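Local coordinates for paternally-expressed gene 3 protein (Homo sapiens, PDB 4BHX) that mediates between p53 and BAX in DNA-damage-induced neuronal death and homo- or heterodimerizes through its SCAN domain, the part described here, to control gene expression, at residues R12-I17 and V54-L59. Sequence-based numbering, arbitrary orientation.
With EDO (1,2-ethanediol), chain M; EDO (1,2-ethanediol), chain G.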
ATOM      1  N   ARG A  12       3.473   4.735   7.261  1.00 11.78           N
ATOM      2  CA  ARG A  12       3.175   5.247   8.584  1.00 11.88           C
ATOM      3  C   ARG A  12       1.781   4.735   9.114  1.00 11.46           C
ATOM      4  O   ARG A  12       1.636   4.470  10.312  1.00 10.63           O
ATOM      5  CB  ARG A  12       3.178   6.765   8.650  1.00 14.38           C
ATOM      6  CG  ARG A  12       4.470   7.458   8.239  1.00 17.31           C
ATOM      7  CD  ARG A  12       5.581   7.240   9.237  1.00 19.94           C
ATOM      8  NE  ARG A  12       6.052   5.882   9.456  0.50 20.37           N
ATOM      9  CZ  ARG A  12       6.944   5.221   8.722  0.50 21.78           C
ATOM     10  NH1 ARG A  12       7.467   5.726   7.598  0.50 22.13           N
ATOM     11  NH2 ARG A  12       7.287   3.990   9.116  0.50 20.39           N
ATOM     12  N   PHE A  13       0.799   4.704   8.227  1.00 10.97           N
ATOM     13  CA  PHE A  13      -0.549   4.245   8.569  1.00 11.35           C
ATOM     14  C   PHE A  13      -0.486   2.812   9.128  1.00 12.94           C
ATOM     15  O   PHE A  13      -1.078   2.498  10.173  1.00 13.84           O
ATOM     16  CB  PHE A  13      -1.426   4.337   7.300  1.00 10.82           C
ATOM     17  CG  PHE A  13      -2.834   3.740   7.460  1.00 10.31           C
ATOM     18  CD1 PHE A  13      -3.717   4.225   8.437  1.00 10.53           C
ATOM     19  CD2 PHE A  13      -3.252   2.662   6.659  1.00 10.03           C
ATOM     20  CE1 PHE A  13      -4.998   3.631   8.571  1.00  9.91           C
ATOM     21  CE2 PHE A  13      -4.569   2.105   6.778  1.00  9.96           C
ATOM     22  CZ  PHE A  13      -5.411   2.593   7.759  1.00  9.21           C
ATOM     23  N   ARG A  14       0.206   1.940   8.415  1.00 12.68           N
ATOM     24  CA  ARG A  14       0.364   0.551   8.806  1.00 13.01           C
ATOM     25  C   ARG A  14       1.252   0.332  10.034  1.00 13.82           C
ATOM     26  O   ARG A  14       1.078  -0.676  10.726  1.00 14.98           O
ATOM     27  CB  ARG A  14       0.912  -0.222   7.636  1.00 13.26           C
ATOM     28  CG  ARG A  14      -0.004  -0.427   6.458  1.00 13.29           C
ATOM     29  CD  ARG A  14      -1.293  -1.135   6.864  1.00 13.19           C
ATOM     30  NE  ARG A  14      -2.227  -1.303   5.721  1.00 12.26           N
ATOM     31  CZ  ARG A  14      -3.563  -1.358   5.836  1.00 12.29           C
ATOM     32  NH1 ARG A  14      -4.163  -1.238   7.019  1.00 12.77           N
ATOM     33  NH2 ARG A  14      -4.297  -1.490   4.765  1.00 13.77           N
ATOM     34  N   ASN A  15       2.198   1.233  10.312  1.00 14.71           N
ATOM     35  CA  ASN A  15       3.186   1.008  11.371  1.00 16.02           C
ATOM     36  C   ASN A  15       2.912   1.794  12.609  1.00 14.29           C
ATOM     37  O   ASN A  15       3.547   1.581  13.596  1.00 14.97           O
ATOM     38  CB  ASN A  15       4.650   1.345  10.939  1.00 19.14           C
ATOM     39  CG  ASN A  15       5.106   0.661   9.668  1.00 23.00           C
ATOM     40  OD1 ASN A  15       6.132   1.078   9.076  1.00 30.13           O
ATOM     41  ND2 ASN A  15       4.435  -0.358   9.255  1.00 22.33           N
ATOM     42  N   LEU A  16       1.928   2.671  12.610  1.00 15.55           N
ATOM     43  CA  LEU A  16       1.572   3.414  13.813  1.00 16.18           C
ATOM     44  C   LEU A  16       1.194   2.460  14.928  1.00 16.56           C
ATOM     45  O   LEU A  16       0.560   1.484  14.668  1.00 16.24           O
ATOM     46  CB  LEU A  16       0.367   4.294  13.557  1.00 17.11           C
ATOM     47  CG  LEU A  16       0.074   5.238  14.691  1.00 18.86           C
ATOM     48  CD1 LEU A  16       0.979   6.428  14.547  1.00 22.59           C
ATOM     49  CD2 LEU A  16      -1.341   5.704  14.744  1.00 20.86           C
ATOM     50  N   ILE A  17       1.637   2.753  16.149  1.00 17.91           N
ATOM     51  CA  ILE A  17       1.401   1.948  17.365  1.00 21.18           C
ATOM     52  C   ILE A  17       0.440   2.678  18.295  1.00 18.37           C
ATOM     53  O   ILE A  17       0.390   3.905  18.325  1.00 19.23           O
ATOM     54  CB  ILE A  17       2.725   1.759  18.126  1.00 27.11           C
ATOM     55  CG1 ILE A  17       3.767   1.095  17.240  1.00 30.30           C
ATOM     56  CG2 ILE A  17       2.575   0.955  19.405  1.00 32.81           C
ATOM     57  CD1 ILE A  17       3.309  -0.146  16.566  1.00 28.91           C
ATOM     58  N   VAL A  54      -6.276  -4.140  -3.283  1.00 11.08           N
ATOM     59  CA  VAL A  54      -5.988  -5.426  -3.889  1.00 11.68           C
ATOM     60  C   VAL A  54      -4.476  -5.544  -4.180  1.00 13.29           C
ATOM     61  O   VAL A  54      -3.831  -6.542  -3.838  1.00 11.12           O
ATOM     62  CB  VAL A  54      -6.812  -5.655  -5.159  1.00 12.21           C
ATOM     63  CG1 VAL A  54      -6.332  -6.873  -5.946  1.00 12.49           C
ATOM     64  CG2 VAL A  54      -8.274  -5.779  -4.857  1.00 12.41           C
ATOM     65  N   LEU A  55      -3.901  -4.500  -4.774  1.00 13.07           N
ATOM     66  CA  LEU A  55      -2.447  -4.489  -4.983  1.00 13.34           C
ATOM     67  C   LEU A  55      -1.632  -4.655  -3.684  1.00 12.57           C
ATOM     68  O   LEU A  55      -0.703  -5.501  -3.670  1.00 11.94           O
ATOM     69  CB  LEU A  55      -2.035  -3.240  -5.770  1.00 13.34           C
ATOM     70  CG  LEU A  55      -0.486  -3.155  -6.010  1.00 14.82           C
ATOM     71  CD1 LEU A  55      -0.055  -4.270  -6.934  1.00 16.17           C
ATOM     72  CD2 LEU A  55      -0.212  -1.757  -6.523  1.00 16.22           C
ATOM     73  N   GLU A  56      -2.020  -3.958  -2.597  1.00 12.25           N
ATOM     74  CA  GLU A  56      -1.362  -4.026  -1.325  1.00 12.11           C
ATOM     75  C   GLU A  56      -1.341  -5.465  -0.808  1.00 13.07           C
ATOM     76  O   GLU A  56      -0.280  -5.991  -0.388  1.00 12.52           O
ATOM     77  CB  GLU A  56      -2.016  -3.155  -0.275  1.00 12.77           C
ATOM     78  CG  GLU A  56      -1.301  -3.227   1.062  1.00 12.24           C
ATOM     79  CD  GLU A  56      -2.002  -2.533   2.199  1.00 12.84           C
ATOM     80  OE1 GLU A  56      -3.295  -2.372   2.217  1.00 11.24           O
ATOM     81  OE2 GLU A  56      -1.251  -2.038   3.080  1.00 12.18           O
ATOM     82  N   GLN A  57      -2.492  -6.114  -0.889  1.00 12.23           N
ATOM     83  CA  GLN A  57      -2.625  -7.520  -0.429  1.00 11.89           C
ATOM     84  C   GLN A  57      -1.823  -8.484  -1.323  1.00 11.62           C
ATOM     85  O   GLN A  57      -1.056  -9.291  -0.835  1.00 11.24           O
ATOM     86  CB  GLN A  57      -4.113  -7.898  -0.270  1.00 11.16           C
ATOM     87  CG  GLN A  57      -4.266  -9.323   0.270  1.00 11.37           C
ATOM     88  CD  GLN A  57      -3.738  -9.502   1.651  1.00 11.11           C
ATOM     89  OE1 GLN A  57      -3.729  -8.568   2.472  1.00 12.84           O
ATOM     90  NE2 GLN A  57      -3.284 -10.694   1.941  1.00 11.66           N
ATOM     91  N   TYR A  58      -1.905  -8.307  -2.645  1.00 13.29           N
ATOM     92  CA  TYR A  58      -1.188  -9.128  -3.603  1.00 13.79           C
ATOM     93  C   TYR A  58       0.313  -9.091  -3.360  1.00 14.09           C
ATOM     94  O   TYR A  58       0.943 -10.176  -3.304  1.00 15.15           O
ATOM     95  CB  TYR A  58      -1.500  -8.759  -5.066  1.00 16.59           C
ATOM     96  CG  TYR A  58      -1.432  -9.911  -6.094  1.00 19.34           C
ATOM     97  CD1 TYR A  58      -0.508 -10.974  -5.972  1.00 22.41           C
ATOM     98  CD2 TYR A  58      -2.255  -9.894  -7.221  1.00 20.97           C
ATOM     99  CE1 TYR A  58      -0.473 -12.016  -6.900  1.00 23.06           C
ATOM    100  CE2 TYR A  58      -2.272 -10.939  -8.121  1.00 22.36           C
ATOM    101  CZ  TYR A  58      -1.344 -11.979  -7.985  1.00 24.08           C
ATOM    102  OH  TYR A  58      -1.369 -12.991  -8.908  1.00 25.02           O
ATOM    103  N   LEU A  59       0.860  -7.895  -3.140  1.00 14.57           N
ATOM    104  CA  LEU A  59       2.292  -7.727  -2.895  1.00 15.54           C
ATOM    105  C   LEU A  59       2.750  -8.538  -1.657  1.00 16.98           C
ATOM    106  O   LEU A  59       3.866  -9.100  -1.646  1.00 15.82           O
ATOM    107  CB  LEU A  59       2.642  -6.255  -2.769  1.00 15.80           C
ATOM    108  CG  LEU A  59       2.506  -5.498  -4.113  1.00 16.47           C
ATOM    109  CD1 LEU A  59       2.799  -4.036  -3.802  1.00 16.92           C
ATOM    110  CD2 LEU A  59       3.445  -6.072  -5.204  1.00 17.71           C
TER
HETATM  111  C1  EDO M1101       3.552   5.135  16.877  1.00 40.78           C
HETATM  112  O1  EDO M1101       3.240   6.218  17.818  1.00 49.44           O
HETATM  113  C2  EDO M1101       4.843   5.292  16.061  1.00 47.97           C
HETATM  114  O2  EDO M1101       5.118   4.125  15.236  1.00 45.81           O
HETATM  115  C1  EDO G1095       6.063  -6.717  -0.852  1.00 42.04           C
HETATM  116  O1  EDO G1095       5.916  -5.283  -0.909  1.00 46.49           O
HETATM  117  C2  EDO G1095       6.827  -7.350  -2.005  1.00 41.39           C
HETATM  118  O2  EDO G1095       6.027  -8.418  -2.524  1.00 36.28           O
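Arg14 and Glu56 meet in a side-on, two-pronged salt bridge, the sole contact between 12-17 and 54-59. Arg14 NE donates to Glu56 OE2 at 2.9 Å, and Arg14 NH2 donates to Glu56 OE1, also at 2.9 Å. Each oxygen is approached on its syn side, and the N-H of NE points almost straight at its acceptor (164°). Guanidinium and carboxylate lie nearly coplanar, 25° apart, so each nitrogen faces its own oxygen, and two bonds, one to each oxygen, should limit rotation of the two groups against each other. The two side chains arrive from opposite directions and bridge a wide gap: the nearest CA atoms, those of Arg14 and Glu56, are 11.3 Å apart. Glu56 spans its share fully stretched, with CG anti to the backbone N (chi1 -179°) and the chain extended beyond, whereas Arg14 kinks at chi2 before straightening toward its partner. In the all-helical SCAN fold this bridge ties the last turn of helix 6-15 to helix 46-61 across the protein surface, with little area buried. Phe13, the preceding residue, lies over one face of the guanidinium, its CE2 3.4 Å above the plane and offset toward the rim. On the acceptor side, His10 NE2, one turn earlier in helix 6-15, also hydrogen-bonds Glu56 OE2, which therefore has two partners from the same helix; the nearby positive charge of Arg14 would be expected to keep the carboxylate ionised. Behind this layer, helix 24-39 packs against Glu56 through Trp38 and against Phe13 through Cys35, while helix 46-61 also packs against helix 78-85, through Leu55 on Cys78 and Leu59 on Leu81.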